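Local coordinates for protein N-acetylneuraminate lyase (Peptoclostridium difficile, PDB 4WOZ) that belongs to the TIM-barrel enzymes of the dihydrodipicolinate synthetase family and assembles from four chains, with 2-(acetylamino)-2-deoxy-D-mannose bound in the model, at residues L22-D27 with K35-I40; D112-V117 with N142-Y147; N221-R226 with H247-L252. All coordinates share one frame; numbering follows the deposited sequence.

Interaction 1: residues L22-D27 with K35-I40; sequences LLVSFD and KGLRQI
Leu-22 and Ile-40 are brought together by their torsions: in Leu-22 CG lies anti to the backbone N (chi1 -172°), which brings the end of the side chain nearer the helix, while Ile-40 holds its CG2 branch anti to its own backbone N and so offers that methyl to Leu-22. The two chains meet at a slant, CD1 of Leu-22 against CG2 of Ile-40 at 3.4 Å, closer than usual for methyl groups. The other branch of Leu-22, CD2, lies 4.0 Å from CD1 of Leu-37, whose side chain crosses that of Leu-22 at about a right angle. One leucine thus straddles two residues on successive turns of the helix. The second arm of Ile-40, extended from CG1 to CD1 (chi2 175°), presses on the backbone of the 22-27 segment, with CD1 3.4 Å from the carbonyl O of Leu-23; this oxygen and the N of Ser-25 are buried here and find no polar partner in the model. Further along, the backbones draw together, with the CA atoms of Ser-25 and Leu-37 5.0 Å apart. CB of Ser-25 sits 3.5 Å from N of Leu-37, and its OG lies 3.7 Å from CA of Gly-36, an approach made possible by the lack of a side chain there; the hydroxyl itself is hydrogen-bonded to the carbonyl of Glu-275. Van der Waals packing, without a polar bond between the segments, holds the chain leaving the first barrel strand, 17-21, onto the first turns of helix 34-48. Around it, helix 67-81 meets Val-24 and Leu-37 through Ile-73 and Ile-76, and helix 261-271 covers Leu-23.

Interaction 2: residues D112-V117 with N142-Y147; sequences DAISAV and NRLIIY
Ile-114 and Leu-144 pair in the parallel sheet of the TIM barrel, where helix 126-138 makes the beta-alpha-beta crossover between strands 113-117 and 144-147. The backbone ladder alternates: Ile-114 N donates to Arg-143 O at 3.0 Å in a nearly straight bond (176°), Ile-145 N returns one to Ile-114 O at 2.9 Å, and those from Ala-116 N to Ile-145 O and Tyr-147 N to Ala-116 O are longer and more bent. The interior of the contact is densely filled on both faces. On the face turned to helix 126-138, CD1 of Leu-144 lies 3.8 Å from CD1 of Ile-114 and also meets CB of Ala-116, with Ile-136 and Ile-137 of the helix closing over them. On the barrel's inner face, CB of Val-117 comes within 3.4 Å of Tyr-147 CD2; the ring, swung out with CG anti to the backbone N (chi1 177°), packs beyond this on Tyr-121 of a second subunit. The hydroxyl of Ser-115 points to this same side and bonds to that of Tyr-54. Asn-142, also buried, folds its amide back so that OD1 accepts from N of Arg-143, while its ND2 binds Thr-107 and the carbonyl of Tyr-111. The looser side, partly open to solvent, is at Asp-112 and Arg-143, where a side-chain-to-backbone bond adds to the ladder. Arg-143 bends its chain round, NH1 going to the carbonyl of Thr-13, and NH2 donates at 3.0 Å to O of Asp-112, which lies near the guanidinium plane at its edge.

Interaction 3: residues N221-R226 with H247-L252; sequences NVNGVR and HVTNDL
Arg-226 reaches across to Val-248 and Thr-249, joining two helical segments that run nearly antiparallel (166°) with axes 10.9 Å apart. Its CB starts 3.8 Å from OG1 of Thr-249. With CG anti to the carbonyl carbon (chi1 -72°) and the chain extended as far as NE, CD slides past the same hydroxyl. NE then lies 3.6 Å from CG1 of Val-248, which also meets CZ and NH2 at a slant to the guanidinium. At the tip NH1 turns back to its own helix and donates to OD1 of Asn-223 at 2.7 Å, the oxygen lying in the guanidinium plane, while NH2 bonds to the carbonyl of Tyr-301 and the group makes a cation-pi contact with Phe-302. Fixed at OD1, the Asn-223 amide points ND2 at OG1 of Thr-249 (3.2 Å), which lies in the amide plane; that hydroxyl in turn bonds to the carbonyl of Val-245. CD2 of Leu-252 rests 3.8 Å from the amide carbon CG of Asn-223. Helix 220-235 of the barrel is so joined to helix 239-259, with helices 288-301 and 261-271 packing on Leu-252.

How the interactions relate
From the N terminus the three contacts follow one another in series, none nesting or crossing. Interaction 1 closes the short connection from the first barrel strand into helix 34-48. Interaction 2 closes a longer excursion through helix 126-138 and bonds the fourth strand to the fifth. Interaction 3 spans the turn between helices 220-235 and 239-259, tying helix 239-259 to the barrel helix 220-235. Just beyond the ends of the first and last strands, which are neighbours in the closed barrel, interactions 1 and 3 touch: OD1 of Asn-221 packs against CG2 of Ile-40, and its ND2 bonds to the carbonyl of Ala-21. Interaction 2 lies across the chain's centre from interaction 3, their centres about 26 Å apart.

Interaction 1: residues L22-D27 with K35-I40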
loop_
_atom_site.group_PDB
_atom_site.type_symbol
_atom_site.label_atom_id
_atom_site.label_comp_id
_atom_site.label_asym_id
_atom_site.label_seq_id
_atom_site.Cartn_x
_atom_site.Cartn_y
_atom_site.Cartn_z
ATOM N N LEU A 22 -27.147 3.437 -10.829
ATOM C CA LEU A 22 -27.684 2.863 -12.052
ATOM C C LEU A 22 -26.710 2.151 -12.986
ATOM O O LEU A 22 -25.676 2.699 -13.369
ATOM C CB LEU A 22 -28.423 3.948 -12.841
ATOM C CG LEU A 22 -29.224 3.492 -14.064
ATOM C CD1 LEU A 22 -30.397 2.626 -13.614
ATOM C CD2 LEU A 22 -29.728 4.706 -14.831
ATOM N N LEU A 23 -27.058 0.920 -13.350
ATOM C CA LEU A 23 -26.252 0.152 -14.287
ATOM C C LEU A 23 -26.826 0.438 -15.659
ATOM O O LEU A 23 -27.981 0.837 -15.787
ATOM C CB LEU A 23 -26.331 -1.354 -14.016
ATOM C CG LEU A 23 -25.421 -1.917 -12.926
ATOM C CD1 LEU A 23 -26.089 -1.746 -11.580
ATOM C CD2 LEU A 23 -25.151 -3.384 -13.186
ATOM N N VAL A 24 -26.013 0.246 -16.685
ATOM C CA VAL A 24 -26.455 0.489 -18.045
ATOM C C VAL A 24 -26.525 -0.837 -18.792
ATOM O O VAL A 24 -25.818 -1.787 -18.455
ATOM C CB VAL A 24 -25.493 1.456 -18.759
ATOM C CG1 VAL A 24 -25.871 1.591 -20.229
ATOM C CG2 VAL A 24 -25.539 2.821 -18.070
ATOM N N SER A 25 -27.397 -0.903 -19.790
ATOM C CA SER A 25 -27.554 -2.114 -20.579
ATOM C C SER A 25 -26.734 -1.987 -21.858
ATOM O O SER A 25 -26.733 -0.939 -22.500
ATOM C CB SER A 25 -29.032 -2.328 -20.921
ATOM O OG SER A 25 -29.217 -3.513 -21.676
ATOM N N PHE A 26 -26.028 -3.056 -22.209
ATOM C CA PHE A 26 -25.202 -3.086 -23.412
ATOM C C PHE A 26 -25.455 -4.398 -24.136
ATOM O O PHE A 26 -25.746 -5.412 -23.501
ATOM C CB PHE A 26 -23.711 -3.019 -23.051
ATOM C CG PHE A 26 -23.293 -1.732 -22.407
ATOM C CD1 PHE A 26 -23.263 -0.549 -23.141
ATOM C CD2 PHE A 26 -22.925 -1.700 -21.067
ATOM C CE1 PHE A 26 -22.873 0.651 -22.547
ATOM C CE2 PHE A 26 -22.534 -0.506 -20.462
ATOM C CZ PHE A 26 -22.508 0.672 -21.204
ATOM N N ASP A 27 -25.356 -4.379 -25.462
ATOM C CA ASP A 27 -25.537 -5.601 -26.235
ATOM C C ASP A 27 -24.169 -6.269 -26.314
ATOM O O ASP A 27 -23.202 -5.771 -25.735
ATOM C CB ASP A 27 -26.059 -5.299 -27.644
ATOM C CG ASP A 27 -25.151 -4.373 -28.423
ATOM O OD1 ASP A 27 -23.915 -4.528 -28.329
ATOM O OD2 ASP A 27 -25.676 -3.497 -29.141
ATOM N N LYS A 35 -33.891 -0.007 -24.490
ATOM C CA LYS A 35 -34.995 -0.671 -23.817
ATOM C C LYS A 35 -34.495 -1.249 -22.501
ATOM O O LYS A 35 -35.119 -1.058 -21.454
ATOM C CB LYS A 35 -35.594 -1.791 -24.673
ATOM C CG LYS A 35 -36.835 -2.400 -24.025
ATOM C CD LYS A 35 -37.541 -3.413 -24.909
ATOM C CE LYS A 35 -36.755 -4.702 -25.024
ATOM N NZ LYS A 35 -37.539 -5.737 -25.755
ATOM N N GLY A 36 -33.368 -1.955 -22.564
ATOM C CA GLY A 36 -32.793 -2.554 -21.372
ATOM C C GLY A 36 -32.522 -1.508 -20.306
ATOM O O GLY A 36 -32.828 -1.712 -19.133
ATOM N N LEU A 37 -31.950 -0.382 -20.718
ATOM C CA LEU A 37 -31.645 0.698 -19.787
ATOM C C LEU A 37 -32.928 1.187 -19.128
ATOM O O LEU A 37 -32.966 1.417 -17.921
ATOM C CB LEU A 37 -30.958 1.854 -20.519
ATOM C CG LEU A 37 -30.729 3.150 -19.727
ATOM C CD1 LEU A 37 -30.023 2.860 -18.402
ATOM C CD2 LEU A 37 -29.909 4.102 -20.575
ATOM N N ARG A 38 -33.985 1.336 -19.923
ATOM C CA ARG A 38 -35.266 1.789 -19.393
ATOM C C ARG A 38 -35.873 0.746 -18.451
ATOM O O ARG A 38 -36.559 1.095 -17.491
ATOM C CB ARG A 38 -36.232 2.117 -20.541
ATOM C CG ARG A 38 -35.953 3.465 -21.193
ATOM C CD ARG A 38 -36.688 3.635 -22.517
ATOM N NE ARG A 38 -36.404 4.927 -23.137
ATOM C CZ ARG A 38 -36.877 6.092 -22.704
ATOM N NH1 ARG A 38 -37.672 6.140 -21.645
ATOM N NH2 ARG A 38 -36.545 7.214 -23.325
ATOM N N GLN A 39 -35.614 -0.532 -18.711
ATOM C CA GLN A 39 -36.137 -1.585 -17.849
ATOM C C GLN A 39 -35.405 -1.559 -16.506
ATOM O O GLN A 39 -36.015 -1.742 -15.456
ATOM C CB GLN A 39 -35.969 -2.957 -18.506
ATOM C CG GLN A 39 -36.651 -3.083 -19.867
ATOM C CD GLN A 39 -36.580 -4.492 -20.428
ATOM O OE1 GLN A 39 -35.611 -5.218 -20.197
ATOM N NE2 GLN A 39 -37.600 -4.880 -21.180
ATOM N N ILE A 40 -34.093 -1.342 -16.539
ATOM C CA ILE A 40 -33.316 -1.278 -15.301
ATOM C C ILE A 40 -33.890 -0.149 -14.446
ATOM O O ILE A 40 -34.169 -0.328 -13.262
ATOM C CB ILE A 40 -31.816 -0.979 -15.578
ATOM C CG1 ILE A 40 -31.162 -2.170 -16.291
ATOM C CG2 ILE A 40 -31.088 -0.684 -14.266
ATOM C CD1 ILE A 40 -29.715 -1.912 -16.721
#

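Interaction 2: residues D112-V117 with N142-Y147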
loop_
_atom_site.group_PDB
_atom_site.type_symbol
_atom_site.label_atom_id
_atom_site.label_comp_id
_atom_site.label_asym_id
_atom_site.label_seq_id
_atom_site.Cartn_x
_atom_site.Cartn_y
_atom_site.Cartn_z
ATOM N N ASP A 112 -31.703 16.766 -9.922
ATOM C CA ASP A 112 -31.805 17.357 -8.590
ATOM C C ASP A 112 -30.464 17.762 -7.992
ATOM O O ASP A 112 -30.387 18.706 -7.196
ATOM C CB ASP A 112 -32.513 16.375 -7.654
ATOM C CG ASP A 112 -33.908 16.025 -8.136
ATOM O OD1 ASP A 112 -34.813 16.884 -8.034
ATOM O OD2 ASP A 112 -34.100 14.895 -8.631
ATOM N N ALA A 113 -29.417 17.040 -8.366
ATOM C CA ALA A 113 -28.079 17.328 -7.879
ATOM C C ALA A 113 -27.040 16.660 -8.764
ATOM O O ALA A 113 -27.359 15.780 -9.570
ATOM C CB ALA A 113 -27.926 16.843 -6.446
ATOM N N ILE A 114 -25.795 17.097 -8.632
ATOM C CA ILE A 114 -24.726 16.497 -9.406
ATOM C C ILE A 114 -23.680 15.978 -8.435
ATOM O O ILE A 114 -23.663 16.358 -7.260
ATOM C CB ILE A 114 -24.070 17.505 -10.385
ATOM C CG1 ILE A 114 -23.326 18.596 -9.614
ATOM C CG2 ILE A 114 -25.139 18.112 -11.279
ATOM C CD1 ILE A 114 -22.512 19.525 -10.503
ATOM N N SER A 115 -22.819 15.103 -8.932
ATOM C CA SER A 115 -21.769 14.514 -8.120
ATOM C C SER A 115 -20.504 14.495 -8.961
ATOM O O SER A 115 -20.574 14.510 -10.190
ATOM C CB SER A 115 -22.159 13.084 -7.728
ATOM O OG SER A 115 -21.208 12.521 -6.843
ATOM N N ALA A 116 -19.351 14.459 -8.307
ATOM C CA ALA A 116 -18.087 14.436 -9.037
ATOM C C ALA A 116 -17.020 13.653 -8.296
ATOM O O ALA A 116 -16.643 13.994 -7.178
ATOM C CB ALA A 116 -17.599 15.867 -9.297
ATOM N N VAL A 117 -16.540 12.590 -8.928
ATOM C CA VAL A 117 -15.495 11.776 -8.328
ATOM C C VAL A 117 -14.209 12.586 -8.337
ATOM O O VAL A 117 -14.042 13.492 -9.151
ATOM C CB VAL A 117 -15.260 10.469 -9.126
ATOM C CG1 VAL A 117 -14.892 10.788 -10.560
ATOM C CG2 VAL A 117 -14.156 9.650 -8.473
ATOM N N ASN A 142 -26.861 24.485 -9.430
ATOM C CA ASN A 142 -27.225 23.195 -8.863
ATOM C C ASN A 142 -26.500 23.004 -7.527
ATOM O O ASN A 142 -25.932 23.952 -6.975
ATOM C CB ASN A 142 -26.826 22.080 -9.841
ATOM C CG ASN A 142 -27.787 20.902 -9.819
ATOM O OD1 ASN A 142 -28.197 20.441 -8.756
ATOM N ND2 ASN A 142 -28.141 20.405 -10.996
ATOM N N ARG A 143 -26.522 21.777 -7.013
ATOM C CA ARG A 143 -25.858 21.444 -5.755
ATOM C C ARG A 143 -24.960 20.237 -6.010
ATOM O O ARG A 143 -25.323 19.340 -6.773
ATOM C CB ARG A 143 -26.900 21.116 -4.684
ATOM C CG ARG A 143 -27.856 22.262 -4.397
ATOM C CD ARG A 143 -29.073 21.799 -3.607
ATOM N NE ARG A 143 -29.904 20.866 -4.367
ATOM C CZ ARG A 143 -30.978 20.251 -3.876
ATOM N NH1 ARG A 143 -31.354 20.466 -2.620
ATOM N NH2 ARG A 143 -31.679 19.421 -4.639
ATOM N N LEU A 144 -23.792 20.204 -5.376
ATOM C CA LEU A 144 -22.874 19.096 -5.610
ATOM C C LEU A 144 -22.489 18.226 -4.417
ATOM O O LEU A 144 -22.304 18.701 -3.291
ATOM C CB LEU A 144 -21.598 19.619 -6.290
ATOM C CG LEU A 144 -20.553 18.572 -6.687
ATOM C CD1 LEU A 144 -19.793 19.033 -7.903
ATOM C CD2 LEU A 144 -19.606 18.325 -5.528
ATOM N N ILE A 145 -22.354 16.938 -4.703
ATOM C CA ILE A 145 -21.965 15.949 -3.715
ATOM C C ILE A 145 -20.590 15.408 -4.112
ATOM O O ILE A 145 -20.373 15.045 -5.265
ATOM C CB ILE A 145 -22.966 14.780 -3.689
ATOM C CG1 ILE A 145 -24.329 15.278 -3.204
ATOM C CG2 ILE A 145 -22.443 13.658 -2.801
ATOM C CD1 ILE A 145 -25.443 14.280 -3.419
ATOM N N ILE A 146 -19.667 15.370 -3.160
ATOM C CA ILE A 146 -18.323 14.852 -3.410
ATOM C C ILE A 146 -18.364 13.326 -3.480
ATOM O O ILE A 146 -19.121 12.694 -2.745
ATOM C CB ILE A 146 -17.367 15.242 -2.278
ATOM C CG1 ILE A 146 -17.292 16.765 -2.162
ATOM C CG2 ILE A 146 -15.995 14.631 -2.526
ATOM C CD1 ILE A 146 -16.589 17.236 -0.904
ATOM N N TYR A 147 -17.552 12.742 -4.360
ATOM C CA TYR A 147 -17.479 11.286 -4.522
ATOM C C TYR A 147 -16.014 10.856 -4.379
ATOM O O TYR A 147 -15.241 10.931 -5.331
ATOM C CB TYR A 147 -18.049 10.895 -5.893
ATOM C CG TYR A 147 -17.977 9.423 -6.246
ATOM C CD1 TYR A 147 -17.976 8.439 -5.258
ATOM C CD2 TYR A 147 -17.940 9.013 -7.579
ATOM C CE1 TYR A 147 -17.938 7.081 -5.589
ATOM C CE2 TYR A 147 -17.905 7.658 -7.921
ATOM C CZ TYR A 147 -17.902 6.699 -6.921
ATOM O OH TYR A 147 -17.853 5.361 -7.252
#

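Interaction 3: residues N221-R226 with H247-L252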
loop_
_atom_site.group_PDB
_atom_site.type_symbol
_atom_site.label_atom_id
_atom_site.label_comp_id
_atom_site.label_asym_id
_atom_site.label_seq_id
_atom_site.Cartn_x
_atom_site.Cartn_y
_atom_site.Cartn_z
ATOM N N ASN A 221 -29.568 -2.160 -7.190
ATOM C CA ASN A 221 -30.264 -2.417 -8.447
ATOM C C ASN A 221 -31.022 -3.746 -8.375
ATOM O O ASN A 221 -32.044 -3.916 -9.044
ATOM C CB ASN A 221 -29.274 -2.471 -9.610
ATOM C CG ASN A 221 -28.796 -1.100 -10.033
ATOM O OD1 ASN A 221 -29.445 -0.422 -10.829
ATOM N ND2 ASN A 221 -27.659 -0.679 -9.492
ATOM N N VAL A 222 -30.521 -4.682 -7.574
ATOM C CA VAL A 222 -31.166 -5.987 -7.434
ATOM C C VAL A 222 -31.527 -6.332 -5.996
ATOM O O VAL A 222 -32.249 -7.306 -5.752
ATOM C CB VAL A 222 -30.266 -7.141 -7.954
ATOM C CG1 VAL A 222 -30.097 -7.046 -9.458
ATOM C CG2 VAL A 222 -28.903 -7.095 -7.252
ATOM N N ASN A 223 -31.033 -5.539 -5.048
ATOM C CA ASN A 223 -31.282 -5.814 -3.638
ATOM C C ASN A 223 -31.869 -4.611 -2.897
ATOM O O ASN A 223 -31.734 -4.508 -1.681
ATOM C CB ASN A 223 -29.964 -6.254 -2.980
ATOM C CG ASN A 223 -30.173 -7.004 -1.677
ATOM O OD1 ASN A 223 -31.038 -7.873 -1.584
ATOM N ND2 ASN A 223 -29.359 -6.686 -0.667
ATOM N N GLY A 224 -32.526 -3.723 -3.640
ATOM C CA GLY A 224 -33.115 -2.528 -3.057
ATOM C C GLY A 224 -34.042 -2.734 -1.871
ATOM O O GLY A 224 -34.067 -1.914 -0.944
ATOM N N VAL A 225 -34.809 -3.818 -1.887
ATOM C CA VAL A 225 -35.730 -4.095 -0.792
ATOM C C VAL A 225 -34.990 -4.347 0.524
ATOM O O VAL A 225 -35.301 -3.718 1.534
ATOM C CB VAL A 225 -36.642 -5.295 -1.119
ATOM C CG1 VAL A 225 -37.548 -5.599 0.076
ATOM C CG2 VAL A 225 -37.482 -4.979 -2.349
ATOM N N ARG A 226 -34.020 -5.257 0.524
ATOM C CA ARG A 226 -33.254 -5.523 1.740
ATOM C C ARG A 226 -32.482 -4.276 2.173
ATOM O O ARG A 226 -32.392 -3.971 3.356
ATOM C CB ARG A 226 -32.252 -6.666 1.532
ATOM C CG ARG A 226 -32.872 -8.048 1.414
ATOM C CD ARG A 226 -31.792 -9.119 1.495
ATOM N NE ARG A 226 -32.319 -10.456 1.246
ATOM C CZ ARG A 226 -32.413 -11.020 0.044
ATOM N NH1 ARG A 226 -32.016 -10.369 -1.043
ATOM N NH2 ARG A 226 -32.897 -12.251 -0.067
ATOM N N HIS A 247 -26.594 -9.701 7.130
ATOM C CA HIS A 247 -25.905 -10.981 6.992
ATOM C C HIS A 247 -26.266 -11.615 5.655
ATOM O O HIS A 247 -25.388 -12.060 4.919
ATOM C CB HIS A 247 -26.283 -11.948 8.120
ATOM C CG HIS A 247 -25.518 -11.734 9.389
ATOM N ND1 HIS A 247 -24.205 -11.317 9.408
ATOM C CD2 HIS A 247 -25.867 -11.934 10.682
ATOM C CE1 HIS A 247 -23.778 -11.272 10.656
ATOM N NE2 HIS A 247 -24.766 -11.642 11.450
ATOM N N VAL A 248 -27.562 -11.660 5.346
ATOM C CA VAL A 248 -28.008 -12.237 4.080
ATOM C C VAL A 248 -27.502 -11.373 2.926
ATOM O O VAL A 248 -27.075 -11.882 1.888
ATOM C CB VAL A 248 -29.548 -12.328 4.013
ATOM C CG1 VAL A 248 -29.983 -12.855 2.640
ATOM C CG2 VAL A 248 -30.059 -13.245 5.125
ATOM N N THR A 249 -27.542 -10.059 3.110
ATOM C CA THR A 249 -27.071 -9.148 2.080
ATOM C C THR A 249 -25.598 -9.398 1.756
ATOM O O THR A 249 -25.203 -9.396 0.588
ATOM C CB THR A 249 -27.251 -7.674 2.515
ATOM O OG1 THR A 249 -28.637 -7.319 2.432
ATOM C CG2 THR A 249 -26.455 -6.747 1.618
ATOM N N ASN A 250 -24.791 -9.616 2.786
ATOM C CA ASN A 250 -23.368 -9.853 2.593
ATOM C C ASN A 250 -23.075 -11.245 2.034
ATOM O O ASN A 250 -22.057 -11.436 1.372
ATOM C CB ASN A 250 -22.612 -9.590 3.901
ATOM C CG ASN A 250 -22.468 -8.094 4.185
ATOM O OD1 ASN A 250 -23.138 -7.277 3.561
ATOM N ND2 ASN A 250 -21.599 -7.738 5.118
ATOM N N ASP A 251 -23.960 -12.209 2.292
ATOM C CA ASP A 251 -23.787 -13.546 1.726
ATOM C C ASP A 251 -23.908 -13.367 0.217
ATOM O O ASP A 251 -23.148 -13.941 -0.558
ATOM C CB ASP A 251 -24.894 -14.502 2.173
ATOM C CG ASP A 251 -24.727 -14.968 3.587
ATOM O OD1 ASP A 251 -23.570 -15.078 4.039
ATOM O OD2 ASP A 251 -25.754 -15.248 4.244
ATOM N N LEU A 252 -24.892 -12.567 -0.180
ATOM C CA LEU A 252 -25.151 -12.266 -1.583
ATOM C C LEU A 252 -23.994 -11.486 -2.204
ATOM O O LEU A 252 -23.526 -11.818 -3.293
ATOM C CB LEU A 252 -26.441 -11.447 -1.714
ATOM C CG LEU A 252 -26.670 -10.709 -3.035
ATOM C CD1 LEU A 252 -26.891 -11.709 -4.165
ATOM C CD2 LEU A 252 -27.882 -9.795 -2.900
#